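Local coordinates for protein O-methyltransferase (Coxiella burnetii, PDB 3TR6) that probably transfers methyl groups from S-adenosylmethionine to hydroxyl oxygens of an acceptor, and is captured with S-adenosylhomocysteine and a nickel ion bound, at residues Y16-L19 with L20-L24; L24-P28 with L29-L33; E35-T38 with R39-T43; A103-K106 with E107-K111. All coordinates share one frame; numbering follows the deposited sequence.

Contact 1 (Y16-L19 with L20-L24); sequences YQYL and LQVSL
L20 lays its isobutyl group over one face of the Y16 ring, one turn back along helix 13-21, and the pair is a good example of how an i to i+4 step joins an aromatic to a branched side chain. Its path can be followed outward. L20 CB lies 3.7 Å from Q17 O, still at the level of the backbone. With CG anti to the carbonyl carbon (chi1 -62°), the chain turns back toward Y16, and L20 CG sits 4.2 Å from the centroid of the Y16 ring in a CH-pi contact. At the tip, L20 CD1 packs 3.5 Å from Y16 CZ, while CD2 stays farther from the ring. On another side of the helix, V22 repeats the theme less squarely: its CG1 rests 3.8 Å from Y18 CZ, off the centre of that ring.

The helix ends here. L20 N and Q21 N bond to the carbonyls four residues back; V22, which leaves helical geometry, keeps only a weak bond of this kind, to Y18 O, beside a straighter one to L19 O. L19 O takes V22 N at 3.2 Å and S23 OG at 2.7 Å, the two donors coming from opposite faces of the carbonyl plane.

Both tyrosine hydroxyls are engaged outside the turn, Y16 OH by E51 and by N7 of the second subunit, Y18 OH by N198 of the second subunit. The chemistry is therefore divided: apolar branches pack against the rings, the phenol tips reach into the dimer interface, and a serine hydroxyl helps to satisfy a carbonyl at the end of the helix.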
loop_
_atom_site.group_PDB
_atom_site.type_symbol
_atom_site.label_atom_id
_atom_site.label_comp_id
_atom_site.label_asym_id
_atom_site.label_seq_id
_atom_site.Cartn_x
_atom_site.Cartn_y
_atom_site.Cartn_z
ATOM N N TYR A 16 -2.819 16.875 -3.720
ATOM C CA TYR A 16 -1.744 16.350 -2.885
ATOM C C TYR A 16 -1.796 16.929 -1.473
ATOM O O TYR A 16 -1.683 16.198 -0.490
ATOM C CB TYR A 16 -0.376 16.623 -3.515
ATOM C CG TYR A 16 0.788 16.347 -2.583
ATOM C CD1 TYR A 16 1.201 15.046 -2.316
ATOM C CD2 TYR A 16 1.475 17.390 -1.974
ATOM C CE1 TYR A 16 2.263 14.793 -1.465
ATOM C CE2 TYR A 16 2.537 17.146 -1.123
ATOM C CZ TYR A 16 2.929 15.848 -0.872
ATOM O OH TYR A 16 3.986 15.607 -0.024
ATOM N N GLN A 17 -1.969 18.242 -1.378
ATOM C CA GLN A 17 -2.026 18.901 -0.080
ATOM C C GLN A 17 -3.233 18.441 0.722
ATOM O O GLN A 17 -3.150 18.257 1.936
ATOM C CB GLN A 17 -2.043 20.422 -0.245
ATOM C CG GLN A 17 -0.709 20.999 -0.689
ATOM C CD GLN A 17 0.408 20.699 0.290
ATOM O OE1 GLN A 17 0.162 20.457 1.473
ATOM N NE2 GLN A 17 1.643 20.708 -0.197
ATOM N N TYR A 18 -4.360 18.265 0.040
ATOM C CA TYR A 18 -5.564 17.781 0.695
ATOM C C TYR A 18 -5.332 16.381 1.246
ATOM O O TYR A 18 -5.786 16.048 2.339
ATOM C CB TYR A 18 -6.756 17.778 -0.265
ATOM C CG TYR A 18 -7.942 17.041 0.298
ATOM C CD1 TYR A 18 -8.803 17.663 1.189
ATOM C CD2 TYR A 18 -8.184 15.711 -0.033
ATOM C CE1 TYR A 18 -9.874 16.992 1.724
ATOM C CE2 TYR A 18 -9.259 15.030 0.502
ATOM C CZ TYR A 18 -10.101 15.678 1.380
ATOM O OH TYR A 18 -11.182 15.027 1.928
ATOM N N LEU A 19 -4.622 15.563 0.478
ATOM C CA LEU A 19 -4.334 14.192 0.883
ATOM C C LEU A 19 -3.554 14.167 2.192
ATOM O O LEU A 19 -3.883 13.409 3.106
ATOM C CB LEU A 19 -3.570 13.458 -0.221
ATOM C CG LEU A 19 -3.210 11.991 0.003
ATOM C CD1 LEU A 19 -3.099 11.268 -1.327
ATOM C CD2 LEU A 19 -1.918 11.854 0.801
ATOM N N LEU A 20 -2.523 15.000 2.285
ATOM C CA LEU A 20 -1.737 15.092 3.508
ATOM C C LEU A 20 -2.605 15.535 4.684
ATOM O O LEU A 20 -2.412 15.084 5.813
ATOM C CB LEU A 20 -0.558 16.049 3.336
ATOM C CG LEU A 20 0.490 15.694 2.284
ATOM C CD1 LEU A 20 1.582 16.755 2.255
ATOM C CD2 LEU A 20 1.082 14.321 2.549
ATOM N N GLN A 21 -3.564 16.413 4.414
ATOM C CA GLN A 21 -4.420 16.949 5.465
ATOM C C GLN A 21 -5.358 15.902 6.052
ATOM O O GLN A 21 -5.793 16.027 7.194
ATOM C CB GLN A 21 -5.226 18.140 4.948
ATOM C CG GLN A 21 -4.375 19.359 4.623
ATOM C CD GLN A 21 -5.149 20.440 3.891
ATOM O OE1 GLN A 21 -6.359 20.327 3.691
ATOM N NE2 GLN A 21 -4.449 21.496 3.484
ATOM N N VAL A 22 -5.671 14.875 5.270
ATOM C CA VAL A 22 -6.589 13.839 5.726
ATOM C C VAL A 22 -5.923 12.480 5.901
ATOM O O VAL A 22 -6.611 11.473 6.068
ATOM C CB VAL A 22 -7.802 13.684 4.782
ATOM C CG1 VAL A 22 -8.627 14.955 4.775
ATOM C CG2 VAL A 22 -7.347 13.309 3.373
ATOM N N SER A 23 -4.593 12.444 5.871
ATOM C CA SER A 23 -3.894 11.171 6.019
ATOM C C SER A 23 -2.617 11.227 6.864
ATOM O O SER A 23 -2.357 10.318 7.654
ATOM C CB SER A 23 -3.604 10.544 4.647
ATOM O OG SER A 23 -2.537 11.197 3.987
ATOM N N LEU A 24 -1.819 12.279 6.698
ATOM C CA LEU A 24 -0.505 12.339 7.344
ATOM C C LEU A 24 -0.592 12.550 8.852
ATOM O O LEU A 24 -1.012 13.608 9.315
ATOM C CB LEU A 24 0.366 13.430 6.716
ATOM C CG LEU A 24 1.741 13.643 7.360
ATOM C CD1 LEU A 24 2.598 12.394 7.217
ATOM C CD2 LEU A 24 2.439 14.851 6.750
#

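Contact 2 (L24-P28 with L29-L33); sequences LREPP and LLAEL
P27 is the N-cap of helix 28-40, and its carbonyl receives the first regular helical bond, from A31 N at 3.0 Å with the donor in the carbonyl plane. L30 N adds a weak second bond to the same oxygen. P28 begins the helix proper, a place that suits proline, which has no N-H to offer and here needs none; P28 O then accepts E32 N at 2.9 Å.

Side chains also meet across this start. The P27 ring and L30 lie side by side and point the same way, P27 CD 4.0 Å from L30 CD1, and beyond them L30 goes on to Y77, I80 and A81 of helix 77-83. E26, just ahead of the cap, has CG anti to its own amide nitrogen (chi1 -166°) and an extended chain beyond, which carries the carboxylate alongside the first turn instead of out into the loop. There its two oxygens are held by different partners, OE1 by the hydroxyl of Y77 and OE2 by R34 in a salt bridge. A negative group beside a helix N terminus is probably favoured by the helix dipole as well. Against the helix itself the carboxylate meets carbon: E26 OE2 is 3.4 Å from A31 CB, and E26 CD is 3.5 Å from A31 CA.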
loop_
_atom_site.group_PDB
_atom_site.type_symbol
_atom_site.label_atom_id
_atom_site.label_comp_id
_atom_site.label_asym_id
_atom_site.label_seq_id
_atom_site.Cartn_x
_atom_site.Cartn_y
_atom_site.Cartn_z
ATOM N N LEU A 24 -1.819 12.279 6.698
ATOM C CA LEU A 24 -0.505 12.339 7.344
ATOM C C LEU A 24 -0.592 12.550 8.852
ATOM O O LEU A 24 -1.012 13.608 9.315
ATOM C CB LEU A 24 0.366 13.430 6.716
ATOM C CG LEU A 24 1.741 13.643 7.360
ATOM C CD1 LEU A 24 2.598 12.394 7.217
ATOM C CD2 LEU A 24 2.439 14.851 6.750
ATOM N N ARG A 25 -0.182 11.536 9.609
ATOM C CA ARG A 25 -0.172 11.599 11.067
ATOM C C ARG A 25 1.260 11.528 11.586
ATOM O O ARG A 25 1.634 10.562 12.252
ATOM C CB ARG A 25 -0.949 10.425 11.661
ATOM C CG ARG A 25 -2.407 10.332 11.271
ATOM C CD ARG A 25 -3.001 9.075 11.886
ATOM N NE ARG A 25 -4.451 8.983 11.748
ATOM C CZ ARG A 25 -5.181 8.012 12.286
ATOM N NH1 ARG A 25 -4.594 7.060 12.998
ATOM N NH2 ARG A 25 -6.497 7.992 12.117
ATOM N N GLU A 26 2.059 12.545 11.284
ATOM C CA GLU A 26 3.472 12.529 11.647
ATOM C C GLU A 26 3.676 12.706 13.147
ATOM O O GLU A 26 3.203 13.677 13.733
ATOM C CB GLU A 26 4.232 13.616 10.887
ATOM C CG GLU A 26 5.738 13.461 10.940
ATOM C CD GLU A 26 6.459 14.587 10.242
ATOM O OE1 GLU A 26 7.559 14.352 9.698
ATOM O OE2 GLU A 26 5.924 15.713 10.237
ATOM N N PRO A 27 4.381 11.757 13.780
ATOM C CA PRO A 27 4.716 11.890 15.201
ATOM C C PRO A 27 5.645 13.079 15.407
ATOM O O PRO A 27 6.604 13.235 14.652
ATOM C CB PRO A 27 5.451 10.583 15.514
ATOM C CG PRO A 27 5.012 9.627 14.438
ATOM C CD PRO A 27 4.828 10.472 13.218
ATOM N N PRO A 28 5.359 13.913 16.415
ATOM C CA PRO A 28 6.122 15.141 16.662
ATOM C C PRO A 28 7.630 14.916 16.663
ATOM O O PRO A 28 8.368 15.761 16.158
ATOM C CB PRO A 28 5.635 15.595 18.047
ATOM C CG PRO A 28 4.819 14.453 18.591
ATOM C CD PRO A 28 4.287 13.726 17.404
ATOM N N LEU A 29 8.080 13.792 17.208
ATOM C CA LEU A 29 9.508 13.504 17.247
ATOM C C LEU A 29 10.102 13.388 15.845
ATOM O O LEU A 29 11.193 13.890 15.587
ATOM C CB LEU A 29 9.794 12.239 18.060
ATOM C CG LEU A 29 11.272 11.893 18.266
ATOM C CD1 LEU A 29 11.499 11.296 19.646
ATOM C CD2 LEU A 29 11.783 10.954 17.180
ATOM N N LEU A 30 9.387 12.723 14.942
ATOM C CA LEU A 30 9.841 12.598 13.559
ATOM C C LEU A 30 9.803 13.941 12.836
ATOM O O LEU A 30 10.688 14.255 12.038
ATOM C CB LEU A 30 9.017 11.556 12.805
ATOM C CG LEU A 30 9.440 10.099 13.018
ATOM C CD1 LEU A 30 8.477 9.140 12.325
ATOM C CD2 LEU A 30 10.871 9.875 12.542
ATOM N N ALA A 31 8.772 14.732 13.120
ATOM C CA ALA A 31 8.668 16.080 12.574
ATOM C C ALA A 31 9.899 16.893 12.966
ATOM O O ALA A 31 10.494 17.581 12.137
ATOM C CB ALA A 31 7.400 16.758 13.071
ATOM N N GLU A 32 10.274 16.796 14.236
ATOM C CA GLU A 32 11.443 17.490 14.762
ATOM C C GLU A 32 12.726 16.987 14.111
ATOM O O GLU A 32 13.638 17.766 13.827
ATOM C CB GLU A 32 11.516 17.304 16.278
ATOM C CG GLU A 32 12.833 17.713 16.901
ATOM C CD GLU A 32 12.907 17.356 18.373
ATOM O OE1 GLU A 32 11.854 17.014 18.956
ATOM O OE2 GLU A 32 14.019 17.410 18.945
ATOM N N LEU A 33 12.788 15.680 13.875
ATOM C CA LEU A 33 13.959 15.057 13.269
ATOM C C LEU A 33 14.263 15.593 11.869
ATOM O O LEU A 33 15.425 15.728 11.491
ATOM C CB LEU A 33 13.795 13.535 13.221
ATOM C CG LEU A 33 14.833 12.764 12.397
ATOM C CD1 LEU A 33 16.228 12.954 12.966
ATOM C CD2 LEU A 33 14.483 11.287 12.314
#

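Contact 3 (E35-T38 with R39-T43); sequences EETT and RSFST
S40 grips the carbonyl of E36 twice, through its amide and through its hydroxyl, and this is the tight side of the contact. S40 N stands 2.9 Å from E36 O and S40 OG 3.1 Å from the same oxygen, the two donors reaching it from opposite faces of the carbonyl plane. The hydroxyl can do so because OG is anti to the carbonyl carbon of S40 (chi1 -51°), folded back along the helix. Next to it, T37 O accepts F41 N at 2.9 Å, and the F41 ring turns an edge to that oxygen, with CD2 3.8 Å from T37 O.

These bonds close the C-terminal end of helix 28-40, where F41 is the first residue to leave helical geometry and the chain runs on toward the cofactor pocket of the Rossmann-like methyltransferase fold. T37 is buried, its side chain about 7 Å from the bound S-adenosylhomocysteine and its hydroxyl bonded to L33 O and T75. The F41 ring packs on L104 and makes a cation-pi contact with K100 of helix 99-111.

On the outer side, where R39 is exposed and also touches a crystal neighbour, the contact is looser. R39 doubles back at chi3 and brings NH2 to 3.5 Å from E36 OE1, a long salt bridge in which the carboxylate and guanidinium planes stand 50° apart, so that the two groups do not pair flat. The other oxygen of E36, OE2, has the hydroxyl of Y108 as its hydrogen-bond partner.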
loop_
_atom_site.group_PDB
_atom_site.type_symbol
_atom_site.label_atom_id
_atom_site.label_comp_id
_atom_site.label_asym_id
_atom_site.label_seq_id
_atom_site.Cartn_x
_atom_site.Cartn_y
_atom_site.Cartn_z
ATOM N N GLU A 35 13.089 18.614 10.630
ATOM C CA GLU A 35 13.401 20.029 10.761
ATOM C C GLU A 35 14.897 20.178 11.004
ATOM O O GLU A 35 15.546 21.052 10.434
ATOM C CB GLU A 35 12.615 20.668 11.909
ATOM C CG GLU A 35 11.132 20.840 11.625
ATOM C CD GLU A 35 10.866 21.646 10.363
ATOM O OE1 GLU A 35 10.260 21.096 9.417
ATOM O OE2 GLU A 35 11.263 22.832 10.320
ATOM N N GLU A 36 15.441 19.307 11.848
ATOM C CA GLU A 36 16.865 19.335 12.150
ATOM C C GLU A 36 17.709 18.832 10.984
ATOM O O GLU A 36 18.794 19.348 10.726
ATOM C CB GLU A 36 17.169 18.524 13.411
ATOM C CG GLU A 36 18.652 18.252 13.602
ATOM C CD GLU A 36 19.114 18.455 15.032
ATOM O OE1 GLU A 36 20.322 18.709 15.229
ATOM O OE2 GLU A 36 18.278 18.358 15.956
ATOM N N THR A 37 17.212 17.824 10.278
ATOM C CA THR A 37 17.936 17.299 9.127
ATOM C C THR A 37 18.023 18.364 8.038
ATOM O O THR A 37 19.053 18.510 7.380
ATOM C CB THR A 37 17.277 16.021 8.566
ATOM O OG1 THR A 37 17.278 15.003 9.571
ATOM C CG2 THR A 37 18.038 15.512 7.357
ATOM N N THR A 38 16.937 19.111 7.860
ATOM C CA THR A 38 16.903 20.195 6.884
ATOM C C THR A 38 17.893 21.285 7.273
ATOM O O THR A 38 18.603 21.838 6.428
ATOM C CB THR A 38 15.499 20.824 6.784
ATOM O OG1 THR A 38 14.610 19.915 6.124
ATOM C CG2 THR A 38 15.553 22.125 5.995
ATOM N N ARG A 39 17.933 21.581 8.565
ATOM C CA ARG A 39 18.782 22.636 9.094
ATOM C C ARG A 39 20.275 22.299 9.045
ATOM O O ARG A 39 21.103 23.182 8.829
ATOM C CB ARG A 39 18.359 22.968 10.527
ATOM C CG ARG A 39 19.242 23.987 11.219
ATOM C CD ARG A 39 18.609 24.487 12.508
ATOM N NE ARG A 39 18.310 23.407 13.447
ATOM C CZ ARG A 39 19.216 22.803 14.210
ATOM N NH1 ARG A 39 20.493 23.157 14.138
ATOM N NH2 ARG A 39 18.847 21.834 15.039
ATOM N N SER A 40 20.615 21.025 9.232
ATOM C CA SER A 40 22.007 20.633 9.434
ATOM C C SER A 40 22.652 19.901 8.261
ATOM O O SER A 40 23.874 19.780 8.210
ATOM C CB SER A 40 22.132 19.769 10.691
ATOM O OG SER A 40 21.504 20.383 11.802
ATOM N N PHE A 41 21.847 19.404 7.328
ATOM C CA PHE A 41 22.378 18.587 6.238
ATOM C C PHE A 41 22.009 19.108 4.854
ATOM O O PHE A 41 20.831 19.261 4.528
ATOM C CB PHE A 41 21.928 17.133 6.389
ATOM C CG PHE A 41 22.501 16.446 7.595
ATOM C CD1 PHE A 41 23.583 15.591 7.471
ATOM C CD2 PHE A 41 21.965 16.663 8.855
ATOM C CE1 PHE A 41 24.115 14.960 8.575
ATOM C CE2 PHE A 41 22.497 16.035 9.965
ATOM C CZ PHE A 41 23.574 15.182 9.823
ATOM N N SER A 42 23.025 19.376 4.041
ATOM C CA SER A 42 22.800 19.848 2.681
ATOM C C SER A 42 22.143 18.753 1.856
ATOM O O SER A 42 21.577 19.012 0.797
ATOM C CB SER A 42 24.118 20.281 2.031
ATOM O OG SER A 42 25.046 19.211 1.966
ATOM N N THR A 43 22.222 17.526 2.360
ATOM C CA THR A 43 21.686 16.367 1.660
ATOM C C THR A 43 20.313 15.989 2.193
ATOM O O THR A 43 19.806 14.909 1.900
ATOM C CB THR A 43 22.626 15.155 1.784
ATOM O OG1 THR A 43 22.997 14.970 3.158
ATOM C CG2 THR A 43 23.880 15.367 0.947
#

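Contact 4 (A103-K106 with E107-K111); sequences ALAK and EYWEK
The indole of W109 lies flat against the backbone of A105 and K106, with one face turned to the preceding turn of the helix. K106 CA stands over the centre of the six-membered ring, 3.7 Å from its centroid and 15° off the normal, a CH-pi contact made by the main chain rather than by a side-chain tip. What swings the ring back like this is the first torsion: at chi1 78°, CG falls between the amide nitrogen and the carbonyl carbon, the crowded position. The outer rim of the indole then gathers two neighbours, A105 CB at 3.5 Å from W109 CZ3 and K106 CG at 3.6 Å from W109 CZ2, where the lysine runs beside the indole and points the same way.

Helix 99-111 is the crossover helix of a beta-alpha-beta unit between strands 91-96 and 118-122, and W109 belongs to its sheet side, where I118 and L120 receive it. Y108 serves a different direction, packing on helix 28-40.

L104 and Y108 also run side by side, with L104 CD1 3.5 Å from Y108 CE2. The tyrosine ring presents its edge to the L104 carbonyl, Y108 CD2 lying 3.5 Å from L104 O, while the amide of Y108 bonds that same oxygen at 3.0 Å. One residue on, W109 N bonds A105 O at 2.9 Å.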
loop_
_atom_site.group_PDB
_atom_site.type_symbol
_atom_site.label_atom_id
_atom_site.label_comp_id
_atom_site.label_asym_id
_atom_site.label_seq_id
_atom_site.Cartn_x
_atom_site.Cartn_y
_atom_site.Cartn_z
ATOM N N ALA A 103 24.914 9.297 13.630
ATOM C CA ALA A 103 25.072 9.752 15.006
ATOM C C ALA A 103 23.816 10.487 15.461
ATOM O O ALA A 103 23.355 10.316 16.591
ATOM C CB ALA A 103 26.293 10.645 15.133
ATOM N N LEU A 104 23.263 11.304 14.572
ATOM C CA LEU A 104 22.017 12.002 14.857
ATOM C C LEU A 104 20.869 10.999 14.935
ATOM O O LEU A 104 19.985 11.115 15.784
ATOM C CB LEU A 104 21.731 13.055 13.787
ATOM C CG LEU A 104 20.492 13.918 14.025
ATOM C CD1 LEU A 104 20.585 14.635 15.363
ATOM C CD2 LEU A 104 20.308 14.908 12.889
ATOM N N ALA A 105 20.896 10.015 14.041
ATOM C CA ALA A 105 19.927 8.925 14.065
ATOM C C ALA A 105 19.885 8.237 15.430
ATOM O O ALA A 105 18.823 8.139 16.044
ATOM C CB ALA A 105 20.231 7.923 12.970
ATOM N N LYS A 106 21.040 7.763 15.896
ATOM C CA LYS A 106 21.146 7.140 17.217
ATOM C C LYS A 106 20.480 8.016 18.260
ATOM O O LYS A 106 19.706 7.538 19.088
ATOM C CB LYS A 106 22.608 6.951 17.624
ATOM C CG LYS A 106 23.317 5.766 17.005
ATOM C CD LYS A 106 24.786 5.767 17.403
ATOM C CE LYS A 106 25.534 4.613 16.763
ATOM N NZ LYS A 106 27.013 4.763 16.889
ATOM N N GLU A 107 20.803 9.302 18.215
ATOM C CA GLU A 107 20.322 10.264 19.191
ATOM C C GLU A 107 18.800 10.267 19.229
ATOM O O GLU A 107 18.199 10.204 20.297
ATOM C CB GLU A 107 20.856 11.653 18.842
ATOM C CG GLU A 107 20.750 12.687 19.936
ATOM C CD GLU A 107 21.370 14.008 19.519
ATOM O OE1 GLU A 107 22.537 14.013 19.056
ATOM O OE2 GLU A 107 20.670 15.032 19.638
ATOM N N TYR A 108 18.179 10.308 18.054
ATOM C CA TYR A 108 16.727 10.415 17.969
ATOM C C TYR A 108 15.994 9.118 18.303
ATOM O O TYR A 108 14.918 9.154 18.900
ATOM C CB TYR A 108 16.290 10.955 16.602
ATOM C CG TYR A 108 16.198 12.465 16.558
ATOM C CD1 TYR A 108 14.982 13.110 16.741
ATOM C CD2 TYR A 108 17.328 13.246 16.349
ATOM C CE1 TYR A 108 14.891 14.487 16.709
ATOM C CE2 TYR A 108 17.247 14.627 16.314
ATOM C CZ TYR A 108 16.025 15.241 16.494
ATOM O OH TYR A 108 15.935 16.614 16.463
ATOM N N TRP A 109 16.568 7.977 17.932
ATOM C CA TRP A 109 15.903 6.713 18.235
ATOM C C TRP A 109 16.126 6.260 19.679
ATOM O O TRP A 109 15.404 5.402 20.183
ATOM C CB TRP A 109 16.207 5.608 17.206
ATOM C CG TRP A 109 17.533 4.916 17.317
ATOM C CD1 TRP A 109 18.064 4.324 18.427
ATOM C CD2 TRP A 109 18.471 4.690 16.256
ATOM N NE1 TRP A 109 19.284 3.771 18.129
ATOM C CE2 TRP A 109 19.557 3.980 16.801
ATOM C CE3 TRP A 109 18.503 5.033 14.899
ATOM C CZ2 TRP A 109 20.664 3.605 16.040
ATOM C CZ3 TRP A 109 19.600 4.658 14.143
ATOM C CH2 TRP A 109 20.668 3.953 14.715
ATOM N N GLU A 110 17.114 6.852 20.342
ATOM C CA GLU A 110 17.238 6.710 21.786
ATOM C C GLU A 110 16.144 7.547 22.430
ATOM O O GLU A 110 15.406 7.078 23.292
ATOM C CB GLU A 110 18.609 7.189 22.266
ATOM C CG GLU A 110 19.778 6.322 21.808
ATOM C CD GLU A 110 21.129 6.926 22.160
ATOM O OE1 GLU A 110 21.157 7.939 22.893
ATOM O OE2 GLU A 110 22.163 6.393 21.701
ATOM N N LYS A 111 16.046 8.795 21.985
ATOM C CA LYS A 111 15.047 9.734 22.474
ATOM C C LYS A 111 13.632 9.208 22.246
ATOM O O LYS A 111 12.683 9.642 22.903
ATOM C CB LYS A 111 15.223 11.085 21.777
ATOM C CG LYS A 111 14.366 12.213 22.332
ATOM C CD LYS A 111 14.682 13.529 21.630
ATOM C CE LYS A 111 13.918 14.690 22.248
ATOM N NZ LYS A 111 14.246 15.987 21.591
#

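In the fold
From the N terminus, the chain first meets contact 1, which closes the last turn of helix 13-21 at the dimer interface. L24 is shared with contact 2, where the linking loop enters helix 28-40; contact 3 follows and closes that helix. All four are local; beyond that overlap they run in series and none nests in another. Contact 4, far later in sequence, returns in space to contacts 2 and 3: E32 bridges to K111, L33 packs on Y108, and L104 packs against E36 and F41. Helix 28-40 is thus tied along its length, and through F41 just beyond it, to helix 99-111. Contacts 1 and 2 both reach the second subunit; contact 1 touches neither 3 nor 4.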